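Local coordinates for protein peptidoglycan D,D-transpeptidase FtsI (Burkholderia pseudomallei, PDB 6HZI) that probably cross-links peptidoglycan stem peptides during cell division, as a penicillin-binding D,D-transpeptidase whose catalytic domain is related to the serine beta-lactamases, at residues Y16-N21 and S315-D320; A35-D40 and S186-A191; A77-R82 and V222-T227; I129-K134 and W169-Q174; E202-T207 and Q215-P220. All coordinates share one frame; numbering follows the deposited sequence.

Overall arrangement
From the N terminus, helix 12-28 enters contact 1 and meets its partner, helix 310-324, only near the C-terminal end of the modelled chain, so this contact closes a loop holding all the others. Strand 33-40 follows and, in contact 2, receives helix 187-198 on its other face; contacts 1 and 2 touch through Thr18 and Ile317 against Ala36 and Val38. Contact 3 joins the end of helix 70-79 to the start of helix 225-238 and crosses contact 2 along the chain. Contact 4 (129-134 with 169-174) nests inside both and touches contact 3. Contact 5, a short loop after helix 187-198, nests inside contact 3, packing on it through Leu203 against Val222 and on contact 2 through Val206.

Contact 1. Residues Y16-N21 and S315-D320; sequences YITYTN and SAIVGD
Asn21 and Asp320 link two nearly antiparallel helices; the axes of segments 16-21 and 315-320 come within 9.4 Å, their directions 156° apart. Asn21 ND2 donates to Asp320 OD2 over 3.1 Å, an almost straight bond at 165°. The oxygen is met on its anti side and lies in the amide plane of Asn21. With Asn21 CG anti to the carbonyl carbon (chi1 -80°), ND2 also lies near Ile17 O and donates to it at 2.9 Å, the more bent of its two bonds.

Van der Waals contacts flank this pair. Ile17 lays CG2 against Asp320 CB at 3.6 Å, with CD1 alongside. The Ala316 methyl CB sits 3.4 Å from the amide oxygen Asn21 OD1, and Ile317 CG1 rests on Asn21 CB at 3.7 Å. Ile317 CG2 lies 4.0 Å from Thr18 OG1, a hydroxyl bonded to Ile14 O. Thr18 and Ile317 both reach Ala36 and Val38 of strand 33-40, placing the two helices side by side on one face of the central sheet, as in the fold of penicillin-binding proteins and serine beta-lactamases.

Asp320 OD1 salt-bridges Arg323, whose positive guanidinium probably offsets the carboxylate charge and helps fix its rotation, leaving OD2 for the neutral amide.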
# COMPACT_ATOMS: atom_id res chain seq x y z
N TYR A 16 -0.52 17.91 -11.67
CA TYR A 16 -0.89 17.78 -13.10
C TYR A 16 -0.43 16.40 -13.61
O TYR A 16 -1.24 15.65 -14.20
CB TYR A 16 -0.35 18.92 -13.97
CG TYR A 16 -0.80 18.77 -15.40
CD1 TYR A 16 -2.15 18.92 -15.72
CD2 TYR A 16 0.08 18.42 -16.40
CE1 TYR A 16 -2.61 18.70 -17.00
CE2 TYR A 16 -0.37 18.21 -17.69
CZ TYR A 16 -1.72 18.36 -17.99
OH TYR A 16 -2.18 18.18 -19.26
N ILE A 17 0.82 16.07 -13.35
CA ILE A 17 1.40 14.74 -13.66
C ILE A 17 0.49 13.64 -13.12
O ILE A 17 0.35 12.59 -13.78
CB ILE A 17 2.77 14.60 -13.01
CG1 ILE A 17 3.83 15.31 -13.84
CG2 ILE A 17 3.07 13.12 -12.75
CD1 ILE A 17 5.17 15.44 -13.11
N THR A 18 -0.06 13.84 -11.91
CA THR A 18 -0.87 12.79 -11.23
C THR A 18 -2.21 12.71 -11.98
O THR A 18 -2.70 11.61 -12.31
CB THR A 18 -0.96 13.05 -9.72
OG1 THR A 18 0.32 13.05 -9.07
CG2 THR A 18 -1.81 12.01 -9.04
N TYR A 19 -2.81 13.86 -12.27
CA TYR A 19 -4.09 13.94 -13.01
C TYR A 19 -3.99 13.36 -14.42
O TYR A 19 -4.90 12.65 -14.75
CB TYR A 19 -4.54 15.39 -13.13
CG TYR A 19 -5.75 15.65 -13.98
CD1 TYR A 19 -7.03 15.61 -13.44
CD2 TYR A 19 -5.61 16.11 -15.28
CE1 TYR A 19 -8.15 15.98 -14.17
CE2 TYR A 19 -6.72 16.48 -16.03
CZ TYR A 19 -7.98 16.40 -15.48
OH TYR A 19 -9.09 16.77 -16.18
N THR A 20 -2.96 13.66 -15.23
CA THR A 20 -2.91 13.15 -16.63
C THR A 20 -2.80 11.62 -16.59
O THR A 20 -3.53 10.93 -17.30
CB THR A 20 -1.78 13.76 -17.46
OG1 THR A 20 -0.61 13.55 -16.69
CG2 THR A 20 -1.94 15.25 -17.68
N ASN A 21 -1.93 11.09 -15.74
CA ASN A 21 -1.65 9.63 -15.70
C ASN A 21 -2.90 8.90 -15.22
O ASN A 21 -3.29 7.90 -15.78
CB ASN A 21 -0.40 9.39 -14.85
CG ASN A 21 0.85 9.67 -15.65
OD1 ASN A 21 0.97 9.06 -16.69
ND2 ASN A 21 1.79 10.51 -15.19
N SER A 315 3.94 3.43 -11.86
CA SER A 315 5.23 3.55 -12.60
C SER A 315 5.35 4.93 -13.28
O SER A 315 6.37 5.63 -13.13
CB SER A 315 5.38 2.46 -13.63
OG SER A 315 6.65 2.60 -14.25
N ALA A 316 4.35 5.29 -14.06
CA ALA A 316 4.34 6.55 -14.85
C ALA A 316 4.40 7.75 -13.89
O ALA A 316 5.30 8.60 -14.06
CB ALA A 316 3.11 6.58 -15.75
N ILE A 317 3.54 7.79 -12.86
CA ILE A 317 3.53 8.92 -11.87
C ILE A 317 4.91 9.01 -11.19
O ILE A 317 5.41 10.12 -10.93
CB ILE A 317 2.38 8.74 -10.84
CG1 ILE A 317 1.00 8.85 -11.49
CG2 ILE A 317 2.51 9.74 -9.69
CD1 ILE A 317 -0.13 8.47 -10.58
N VAL A 318 5.49 7.87 -10.83
CA VAL A 318 6.75 7.89 -10.06
C VAL A 318 7.87 8.47 -10.93
O VAL A 318 8.59 9.36 -10.45
CB VAL A 318 7.08 6.50 -9.49
CG1 VAL A 318 8.51 6.47 -8.98
CG2 VAL A 318 6.10 6.14 -8.37
N GLY A 319 8.09 7.93 -12.14
CA GLY A 319 9.10 8.48 -13.05
C GLY A 319 8.85 9.97 -13.32
O GLY A 319 9.78 10.80 -13.16
N ASP A 320 7.62 10.36 -13.67
CA ASP A 320 7.40 11.78 -14.04
C ASP A 320 7.73 12.61 -12.80
O ASP A 320 8.37 13.65 -12.92
CB ASP A 320 5.99 12.03 -14.61
CG ASP A 320 5.77 11.39 -15.98
OD1 ASP A 320 6.78 11.13 -16.66
OD2 ASP A 320 4.60 11.13 -16.34

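Contact 2. Residues A35-D40 and S186-A191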
# COMPACT_ATOMS: atom_id res chain seq x y z
N ALA A 35 -8.26 6.98 -8.24
CA ALA A 35 -7.70 7.90 -7.23
C ALA A 35 -6.19 7.70 -7.21
O ALA A 35 -5.72 6.57 -7.52
CB ALA A 35 -8.35 7.64 -5.91
N ALA A 36 -5.46 8.77 -6.93
CA ALA A 36 -4.00 8.72 -6.78
C ALA A 36 -3.51 9.90 -5.94
O ALA A 36 -4.19 10.94 -5.90
CB ALA A 36 -3.39 8.65 -8.15
N MET A 37 -2.37 9.72 -5.27
CA MET A 37 -1.77 10.77 -4.42
C MET A 37 -0.28 10.49 -4.20
O MET A 37 0.14 9.32 -4.29
CB MET A 37 -2.52 10.86 -3.08
CG MET A 37 -2.25 9.74 -2.10
SD MET A 37 -3.21 9.88 -0.59
CE MET A 37 -2.38 11.24 0.23
N VAL A 38 0.47 11.55 -3.92
CA VAL A 38 1.93 11.54 -3.67
C VAL A 38 2.15 12.24 -2.36
O VAL A 38 1.59 13.34 -2.20
CB VAL A 38 2.72 12.21 -4.80
CG1 VAL A 38 4.22 12.05 -4.60
CG2 VAL A 38 2.32 11.62 -6.16
N ILE A 39 2.93 11.60 -1.50
CA ILE A 39 3.37 12.09 -0.17
C ILE A 39 4.89 12.23 -0.18
O ILE A 39 5.60 11.27 -0.61
CB ILE A 39 2.95 11.10 0.92
CG1 ILE A 39 1.44 10.85 0.84
CG2 ILE A 39 3.40 11.63 2.26
CD1 ILE A 39 0.86 10.01 1.97
N ASP A 40 5.38 13.38 0.29
CA ASP A 40 6.82 13.59 0.52
C ASP A 40 7.16 12.85 1.81
O ASP A 40 6.54 13.12 2.84
CB ASP A 40 7.16 15.07 0.66
CG ASP A 40 8.60 15.32 1.04
OD1 ASP A 40 9.43 15.15 0.16
OD2 ASP A 40 8.86 15.67 2.19
N SER A 186 -9.38 3.53 3.41
CA SER A 186 -9.37 4.45 2.25
C SER A 186 -8.00 4.40 1.59
O SER A 186 -7.03 3.98 2.26
CB SER A 186 -9.71 5.84 2.66
OG SER A 186 -8.70 6.37 3.51
N LEU A 187 -7.91 4.81 0.33
CA LEU A 187 -6.59 4.88 -0.33
C LEU A 187 -5.71 5.85 0.47
O LEU A 187 -4.49 5.58 0.61
CB LEU A 187 -6.72 5.31 -1.78
CG LEU A 187 -5.39 5.25 -2.54
CD1 LEU A 187 -4.95 3.81 -2.73
CD2 LEU A 187 -5.47 5.96 -3.89
N PHE A 188 -6.30 6.90 1.04
CA PHE A 188 -5.53 7.89 1.84
C PHE A 188 -4.89 7.18 3.05
O PHE A 188 -3.69 7.34 3.27
CB PHE A 188 -6.37 9.11 2.26
CG PHE A 188 -5.60 10.14 3.03
CD1 PHE A 188 -5.27 9.94 4.36
CD2 PHE A 188 -5.22 11.32 2.44
CE1 PHE A 188 -4.57 10.90 5.07
CE2 PHE A 188 -4.55 12.29 3.16
CZ PHE A 188 -4.23 12.08 4.48
N GLN A 189 -5.64 6.36 3.77
CA GLN A 189 -5.09 5.65 4.95
C GLN A 189 -3.88 4.78 4.52
O GLN A 189 -2.86 4.69 5.30
CB GLN A 189 -6.21 4.85 5.60
CG GLN A 189 -7.21 5.72 6.37
CD GLN A 189 -8.33 4.86 6.91
OE1 GLN A 189 -8.73 3.90 6.24
NE2 GLN A 189 -8.78 5.18 8.13
N LEU A 190 -3.95 4.17 3.34
CA LEU A 190 -2.92 3.18 2.90
C LEU A 190 -1.65 3.94 2.56
O LEU A 190 -0.58 3.49 2.96
CB LEU A 190 -3.40 2.35 1.70
CG LEU A 190 -4.44 1.28 2.04
CD1 LEU A 190 -4.91 0.51 0.79
CD2 LEU A 190 -3.90 0.35 3.11
N ALA A 191 -1.79 5.06 1.87
CA ALA A 191 -0.69 5.98 1.52
C ALA A 191 -0.04 6.43 2.82
O ALA A 191 1.20 6.42 2.89
CB ALA A 191 -1.19 7.15 0.71
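The buried layer between the central sheet and helix 187-198 is where Met37 meets Phe188 in a Met-aromatic contact. Met37 SD lies 4.8 Å from the Phe188 ring centroid and 49° off the ring normal, an oblique approach. The methyl CE touches CD2 of that ring at 3.6 Å, and the two side chains cross at about a right angle. Met37 CG lies between the backbone N and the carbonyl carbon (chi1 74°), and a bend at chi3 brings CE to the ring. The sulfur also rests on Ala191 CB, 3.6 Å away.

Strand 33-40 carries helix 187-198 on one face and helices 12-28 and 310-324 on the other, the helix-sheet-helix sandwich shared by penicillin-binding proteins and serine beta-lactamases. Strand and helix segments run 27° apart in direction, and Ala35, Met37 and Ile39 all point toward the helix. Toward one end Leu187 CD2 packs on Ala35 CB at 3.9 Å; toward the other Ile39 CD1 reaches Ala191 CB at 3.7 Å. Ser186 and Gln189 form a capping box at the helix start: Gln189 N donates to Ser186 OG at 3.1 Å, and Ser186 N donates back to Gln189 OE1 at 2.9 Å.

Contact 3. Residues A77-R82 and V222-T227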
# COMPACT_ATOMS: atom_id res chain seq x y z
N ALA A 77 5.66 -8.79 12.48
CA ALA A 77 6.30 -10.06 12.86
C ALA A 77 7.82 -9.82 12.99
O ALA A 77 8.44 -10.32 13.95
CB ALA A 77 5.92 -11.14 11.86
N LEU A 78 8.41 -9.07 12.07
CA LEU A 78 9.84 -8.70 12.19
C LEU A 78 10.02 -7.89 13.47
O LEU A 78 11.03 -8.16 14.20
CB LEU A 78 10.20 -7.83 11.01
CG LEU A 78 10.40 -8.57 9.71
CD1 LEU A 78 10.59 -7.57 8.57
CD2 LEU A 78 11.58 -9.52 9.77
N ASP A 79 9.14 -6.90 13.71
CA ASP A 79 9.34 -5.90 14.79
C ASP A 79 9.20 -6.57 16.18
O ASP A 79 9.94 -6.17 17.12
CB ASP A 79 8.44 -4.68 14.61
CG ASP A 79 9.03 -3.36 15.14
OD1 ASP A 79 10.32 -3.23 15.33
OD2 ASP A 79 8.17 -2.59 15.60
N LEU A 80 8.36 -7.60 16.29
CA LEU A 80 8.17 -8.43 17.51
C LEU A 80 9.21 -9.56 17.59
O LEU A 80 9.02 -10.45 18.44
CB LEU A 80 6.74 -9.00 17.49
CG LEU A 80 5.61 -7.99 17.69
CD1 LEU A 80 4.26 -8.69 17.64
CD2 LEU A 80 5.78 -7.20 19.00
N HIS A 81 10.21 -9.58 16.72
CA HIS A 81 11.21 -10.69 16.67
C HIS A 81 10.53 -12.07 16.63
O HIS A 81 11.13 -13.02 17.13
CB HIS A 81 12.15 -10.61 17.88
CG HIS A 81 12.81 -9.30 18.08
ND1 HIS A 81 13.65 -8.77 17.17
CD2 HIS A 81 12.71 -8.39 19.05
CE1 HIS A 81 14.02 -7.57 17.55
NE2 HIS A 81 13.44 -7.32 18.69
N ARG A 82 9.34 -12.21 16.05
CA ARG A 82 8.75 -13.54 15.76
C ARG A 82 9.42 -14.17 14.53
O ARG A 82 9.41 -15.37 14.42
CB ARG A 82 7.26 -13.45 15.51
CG ARG A 82 6.50 -12.85 16.68
CD ARG A 82 6.68 -13.59 17.99
NE ARG A 82 6.39 -12.65 19.06
CZ ARG A 82 5.17 -12.16 19.31
NH1 ARG A 82 4.13 -12.56 18.61
NH2 ARG A 82 5.00 -11.27 20.27
N VAL A 222 6.13 3.50 14.91
CA VAL A 222 5.27 2.29 14.79
C VAL A 222 6.17 1.04 14.72
O VAL A 222 5.81 -0.01 15.32
CB VAL A 222 4.31 2.38 13.60
CG1 VAL A 222 3.56 1.07 13.48
CG2 VAL A 222 3.32 3.51 13.76
N PHE A 223 7.30 1.10 14.01
CA PHE A 223 8.21 -0.05 13.84
C PHE A 223 9.65 0.41 14.08
O PHE A 223 9.91 1.58 13.90
CB PHE A 223 8.12 -0.64 12.42
CG PHE A 223 6.74 -1.02 11.98
CD1 PHE A 223 6.03 -2.00 12.66
CD2 PHE A 223 6.17 -0.42 10.87
CE1 PHE A 223 4.74 -2.33 12.27
CE2 PHE A 223 4.87 -0.73 10.49
CZ PHE A 223 4.17 -1.71 11.18
N SER A 224 10.56 -0.51 14.36
CA SER A 224 11.99 -0.17 14.46
C SER A 224 12.45 0.30 13.09
O SER A 224 11.80 0.03 12.10
CB SER A 224 12.82 -1.35 14.96
OG SER A 224 13.40 -2.09 13.88
N PRO A 225 13.55 1.06 12.99
CA PRO A 225 14.10 1.41 11.68
C PRO A 225 14.58 0.19 10.89
O PRO A 225 14.48 0.26 9.68
CB PRO A 225 15.30 2.36 11.99
CG PRO A 225 15.01 2.89 13.39
CD PRO A 225 14.25 1.76 14.09
N THR A 226 15.14 -0.82 11.57
CA THR A 226 15.68 -2.04 10.90
C THR A 226 14.49 -2.79 10.30
O THR A 226 14.64 -3.24 9.15
CB THR A 226 16.52 -2.95 11.80
OG1 THR A 226 17.42 -2.04 12.43
CG2 THR A 226 17.32 -4.03 11.07
N THR A 227 13.34 -2.78 10.98
CA THR A 227 12.10 -3.41 10.47
C THR A 227 11.78 -2.74 9.13
O THR A 227 11.48 -3.45 8.16
CB THR A 227 10.96 -3.38 11.51
OG1 THR A 227 11.32 -4.20 12.61
CG2 THR A 227 9.67 -3.96 10.97
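Asp79 and Thr227 are brought together by their first torsions: Asp79 at chi1 -149°, away from the staggered positions, swings its carboxylate toward the start of helix 225-238, while Thr227 sets OG1 anti to its carbonyl carbon (chi1 -66°) and presents the hydroxyl to it. The contact joins the end of helix 70-79, closed by a Schellman motif with His81 at C-prime, to the N-terminal turn of helix 225-238, where Ser224 is the N-cap. Helix 70-79 begins at Lys70, probably the lysine of the transpeptidase SxxK motif with Ser67; this is its far end. Ser224 OG accepts from Thr227 N over 3.0 Å, the capping bond.

Two donors grip one carboxylate oxygen. Ser224 N gives its hydrogen to Asp79 OD1 at 2.9 Å, and Thr227 OG1 donates to the same oxygen at 3.1 Å. Both come from the same face of the carboxylate, out of its plane, with the backbone donor the more steeply raised. A negative charge beside the first turn of a helix would be expected to interact favourably with its dipole.

Asp79 OD2 lies 3.1 Å from Phe223 CA and at the edge of the ring, near its plane, 3.7 Å from CD1; Val222 CG1 covers the centre of one ring face. Phe223 also touches Met141 of helix 135-144, linking the contact to a third helix. Next to the Asp79-Thr227 pair, Leu78 extends the contact to Val231 and Met234 further along helix 225-238, and its CB lies 3.9 Å from the Thr227 methyl CG2.

Contact 4. Residues I129-K134 and W169-Q174; sequences IAMTMK and WRRIEQ
Gln174 and Met131 slide past each other in opposite directions, the glutamine reaching from helix 171-178 toward the turn at the end of helix 123-130 while the methionine reaches back. The turn, type I from Ala130 to Met133, leads into helix 135-144, and the contact belongs to the largely helical part of the transpeptidase domain. Gln174 CG is anti to the backbone N (chi1 -173°) and the chain stays extended beyond it, which carries the amide in between the two carbonyls of the turn.

There NE2 donates to Met133 O at 2.6 Å. The acceptor lies in the amide plane of Gln174, but the donor stands well above the plane of the Met133 carbonyl, 52° out of it. A second, weak bond from NE2 goes to Ala130 O at 2.8 Å, bent to 126°. One buried amide nitrogen thus bridges both ends of the turn, and Pro135 and Met138 of helix 135-144 also touch the Gln174 side chain.

Met131 is bent at chi2 and chi3, which folds its end over the glutamine stem: CE lies 3.8 Å from Gln174 CG. Arg171 crosses Met131 at about a right angle, with its aliphatic part against the sulfur and its guanidinium carried on to a salt bridge with Asp99. The nearest atoms of that crossing are Met131 SD and Arg171 CG, 3.5 Å apart.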
# COMPACT_ATOMS: atom_id res chain seq x y z
N ILE A 129 2.68 -16.55 9.14
CA ILE A 129 3.35 -15.45 9.87
C ILE A 129 2.35 -14.84 10.86
O ILE A 129 2.71 -14.63 12.07
CB ILE A 129 3.90 -14.43 8.87
CG1 ILE A 129 4.99 -15.05 8.00
CG2 ILE A 129 4.44 -13.27 9.65
CD1 ILE A 129 5.31 -14.31 6.71
N ALA A 130 1.11 -14.60 10.43
CA ALA A 130 0.11 -13.93 11.30
C ALA A 130 -0.14 -14.79 12.54
O ALA A 130 -0.37 -14.21 13.62
CB ALA A 130 -1.17 -13.65 10.57
N MET A 131 -0.13 -16.12 12.38
CA MET A 131 -0.48 -17.07 13.47
C MET A 131 0.63 -17.06 14.53
O MET A 131 0.43 -17.62 15.60
CB MET A 131 -0.68 -18.49 12.95
CG MET A 131 -1.95 -18.73 12.16
SD MET A 131 -3.42 -17.95 12.93
CE MET A 131 -3.44 -16.38 12.06
N THR A 132 1.75 -16.39 14.30
CA THR A 132 2.77 -16.23 15.37
C THR A 132 2.43 -15.02 16.26
O THR A 132 3.33 -14.64 17.08
CB THR A 132 4.18 -16.08 14.78
OG1 THR A 132 4.43 -14.76 14.25
CG2 THR A 132 4.44 -17.14 13.73
N MET A 133 1.29 -14.36 16.08
CA MET A 133 1.03 -13.07 16.81
C MET A 133 -0.40 -13.10 17.35
O MET A 133 -1.22 -13.91 16.85
CB MET A 133 1.20 -11.83 15.92
CG MET A 133 2.61 -11.63 15.38
SD MET A 133 2.82 -10.26 14.15
CE MET A 133 2.00 -10.94 12.71
N LYS A 134 -0.65 -12.30 18.39
CA LYS A 134 -1.99 -12.25 19.05
C LYS A 134 -2.84 -11.21 18.34
O LYS A 134 -2.29 -10.21 17.87
CB LYS A 134 -1.88 -11.84 20.52
CG LYS A 134 -1.09 -12.78 21.43
CD LYS A 134 -0.60 -12.12 22.71
CE LYS A 134 0.40 -12.98 23.46
NZ LYS A 134 1.48 -12.17 24.08
N TRP A 169 -12.11 -11.33 17.39
CA TRP A 169 -11.49 -11.99 16.20
C TRP A 169 -11.50 -13.51 16.39
O TRP A 169 -10.84 -13.99 17.33
CB TRP A 169 -10.05 -11.52 15.91
CG TRP A 169 -9.83 -10.11 15.45
CD1 TRP A 169 -10.71 -9.07 15.43
CD2 TRP A 169 -8.57 -9.58 15.03
NE1 TRP A 169 -10.08 -7.94 15.00
CE2 TRP A 169 -8.76 -8.22 14.77
CE3 TRP A 169 -7.30 -10.14 14.84
CZ2 TRP A 169 -7.73 -7.41 14.30
CZ3 TRP A 169 -6.27 -9.33 14.43
CH2 TRP A 169 -6.50 -7.99 14.13
N ARG A 170 -12.16 -14.24 15.49
CA ARG A 170 -11.92 -15.69 15.29
C ARG A 170 -10.54 -15.84 14.63
O ARG A 170 -10.12 -14.92 13.89
CB ARG A 170 -13.03 -16.31 14.43
CG ARG A 170 -14.44 -16.24 15.01
CD ARG A 170 -15.49 -16.45 13.93
NE ARG A 170 -15.41 -17.83 13.46
CZ ARG A 170 -15.95 -18.30 12.33
NH1 ARG A 170 -16.59 -17.51 11.49
NH2 ARG A 170 -15.82 -19.59 12.04
N ARG A 171 -9.86 -16.95 14.84
CA ARG A 171 -8.49 -17.17 14.29
C ARG A 171 -8.46 -17.03 12.76
O ARG A 171 -7.45 -16.53 12.25
CB ARG A 171 -7.95 -18.53 14.74
CG ARG A 171 -6.45 -18.70 14.54
CD ARG A 171 -5.90 -19.89 15.30
NE ARG A 171 -6.61 -21.14 15.00
CZ ARG A 171 -6.03 -22.33 14.86
NH1 ARG A 171 -4.72 -22.43 14.96
NH2 ARG A 171 -6.74 -23.40 14.57
N ILE A 172 -9.53 -17.43 12.05
CA ILE A 172 -9.69 -17.31 10.58
C ILE A 172 -9.83 -15.82 10.13
O ILE A 172 -9.56 -15.50 8.94
CB ILE A 172 -10.91 -18.14 10.15
CG1 ILE A 172 -11.08 -18.23 8.63
CG2 ILE A 172 -12.19 -17.61 10.76
CD1 ILE A 172 -9.83 -18.67 7.87
N GLU A 173 -10.29 -14.92 11.00
CA GLU A 173 -10.39 -13.48 10.67
C GLU A 173 -8.99 -12.85 10.79
O GLU A 173 -8.63 -12.07 9.91
CB GLU A 173 -11.44 -12.83 11.56
CG GLU A 173 -12.84 -13.20 11.11
CD GLU A 173 -13.89 -13.27 12.20
OE1 GLU A 173 -13.53 -13.24 13.40
OE2 GLU A 173 -15.07 -13.35 11.84
N GLN A 174 -8.24 -13.16 11.84
CA GLN A 174 -6.80 -12.85 11.91
C GLN A 174 -6.14 -13.30 10.60
O GLN A 174 -5.34 -12.58 10.04
CB GLN A 174 -6.15 -13.52 13.12
CG GLN A 174 -4.71 -13.07 13.32
CD GLN A 174 -4.17 -13.47 14.66
OE1 GLN A 174 -4.94 -13.74 15.56
NE2 GLN A 174 -2.85 -13.52 14.82

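Contact 5. Residues E202-T207 and Q215-P220; sequences ELMPVT and QPPTGP
Leu203 and Glu202 hold the segment 215-220 by two hydrogen bonds. Leu203 N donates to Pro220 O at 3.1 Å, nearly in line with the carbonyl, and Gly219 N donates to Glu202 OE2, also at 3.1 Å, using the anti lone pair of the carboxylate. Between these bonds Gly219 CA points a hydrogen almost straight at Leu203 O, a close CA-H...O contact of 3.1 Å and 169°.

Pro205, Pro217 and Met204 extend the contact beyond these bonds. Pro205 CG lies 3.4 Å from Thr218 O, and Met204, bent at chi2 and chi3, turns its methyl CE back to within 3.6 Å of Pro217 O and against the Pro217 ring. The Glu202 chain is extended beyond CG, which takes its carboxylate along the backbone of the other segment to Gly219.

Neither segment forms regular strand or helix; together they make a proline-rich surface loop between helices 187-198 and 225-238. Leu203 packs on Arg192 and Ala196 of the first helix and on Val222 just before the second, and Val206 turns inward onto Phe188, while Thr207 pairs by backbone bonds with Gly44 and with Val46 at the start of strand 46-52.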
# COMPACT_ATOMS: atom_id res chain seq x y z
N GLU A 202 8.58 5.54 11.41
CA GLU A 202 7.86 6.71 11.95
C GLU A 202 6.65 7.01 11.05
O GLU A 202 6.84 7.27 9.86
CB GLU A 202 8.84 7.88 12.01
CG GLU A 202 8.57 8.85 13.14
CD GLU A 202 9.57 10.00 13.20
OE1 GLU A 202 10.78 9.74 12.90
OE2 GLU A 202 9.13 11.16 13.53
N LEU A 203 5.46 7.01 11.62
CA LEU A 203 4.19 7.44 10.97
C LEU A 203 4.16 8.97 10.95
O LEU A 203 3.99 9.60 12.01
CB LEU A 203 3.01 6.87 11.74
CG LEU A 203 1.65 7.13 11.11
CD1 LEU A 203 1.51 6.31 9.87
CD2 LEU A 203 0.51 6.81 12.07
N MET A 204 4.36 9.54 9.77
CA MET A 204 4.34 11.01 9.57
C MET A 204 2.90 11.46 9.52
O MET A 204 2.00 10.71 9.07
CB MET A 204 5.10 11.35 8.28
CG MET A 204 6.57 10.98 8.41
SD MET A 204 7.28 11.86 9.84
CE MET A 204 7.63 13.45 9.09
N PRO A 205 2.63 12.64 10.12
CA PRO A 205 1.35 13.32 9.94
C PRO A 205 1.25 13.69 8.46
O PRO A 205 2.19 14.24 7.90
CB PRO A 205 1.44 14.58 10.82
CG PRO A 205 2.68 14.38 11.67
CD PRO A 205 3.58 13.42 10.92
N VAL A 206 0.15 13.33 7.82
CA VAL A 206 0.00 13.61 6.37
C VAL A 206 -0.96 14.77 6.24
O VAL A 206 -2.11 14.61 6.60
CB VAL A 206 -0.45 12.38 5.57
CG1 VAL A 206 -0.71 12.75 4.12
CG2 VAL A 206 0.60 11.27 5.67
N THR A 207 -0.47 15.83 5.63
CA THR A 207 -1.03 17.19 5.74
C THR A 207 -1.04 17.76 4.32
O THR A 207 -0.06 17.45 3.59
CB THR A 207 -0.17 17.98 6.74
OG1 THR A 207 -0.69 19.29 6.86
CG2 THR A 207 1.32 18.06 6.38
N GLN A 215 10.70 23.38 13.13
CA GLN A 215 10.09 22.34 14.00
C GLN A 215 9.62 21.19 13.11
O GLN A 215 8.41 21.05 12.90
CB GLN A 215 8.95 22.98 14.79
CG GLN A 215 8.00 23.78 13.90
CD GLN A 215 6.69 24.10 14.57
OE1 GLN A 215 6.53 23.97 15.78
NE2 GLN A 215 5.73 24.50 13.75
N PRO A 216 10.54 20.34 12.57
CA PRO A 216 10.19 19.38 11.52
C PRO A 216 9.09 18.46 12.06
O PRO A 216 9.02 18.21 13.25
CB PRO A 216 11.49 18.63 11.19
CG PRO A 216 12.60 19.48 11.81
CD PRO A 216 11.96 20.22 12.97
N PRO A 217 8.17 17.95 11.21
CA PRO A 217 7.09 17.10 11.71
C PRO A 217 7.68 15.80 12.27
O PRO A 217 8.79 15.40 11.89
CB PRO A 217 6.18 16.82 10.50
CG PRO A 217 6.68 17.80 9.45
CD PRO A 217 8.13 18.12 9.76
N THR A 218 6.94 15.20 13.20
CA THR A 218 7.34 14.01 14.00
C THR A 218 6.07 13.20 14.23
O THR A 218 4.94 13.79 14.18
CB THR A 218 8.02 14.43 15.31
OG1 THR A 218 7.08 15.26 16.00
CG2 THR A 218 9.34 15.15 15.10
N GLY A 219 6.22 11.90 14.41
CA GLY A 219 5.06 11.01 14.57
C GLY A 219 5.42 9.85 15.47
O GLY A 219 6.59 9.61 15.74
N PRO A 220 4.43 9.06 15.91
CA PRO A 220 4.72 7.85 16.69
C PRO A 220 5.63 6.89 15.91
O PRO A 220 5.48 6.81 14.70
CB PRO A 220 3.35 7.23 16.96
CG PRO A 220 2.44 7.84 15.91
CD PRO A 220 3.00 9.22 15.59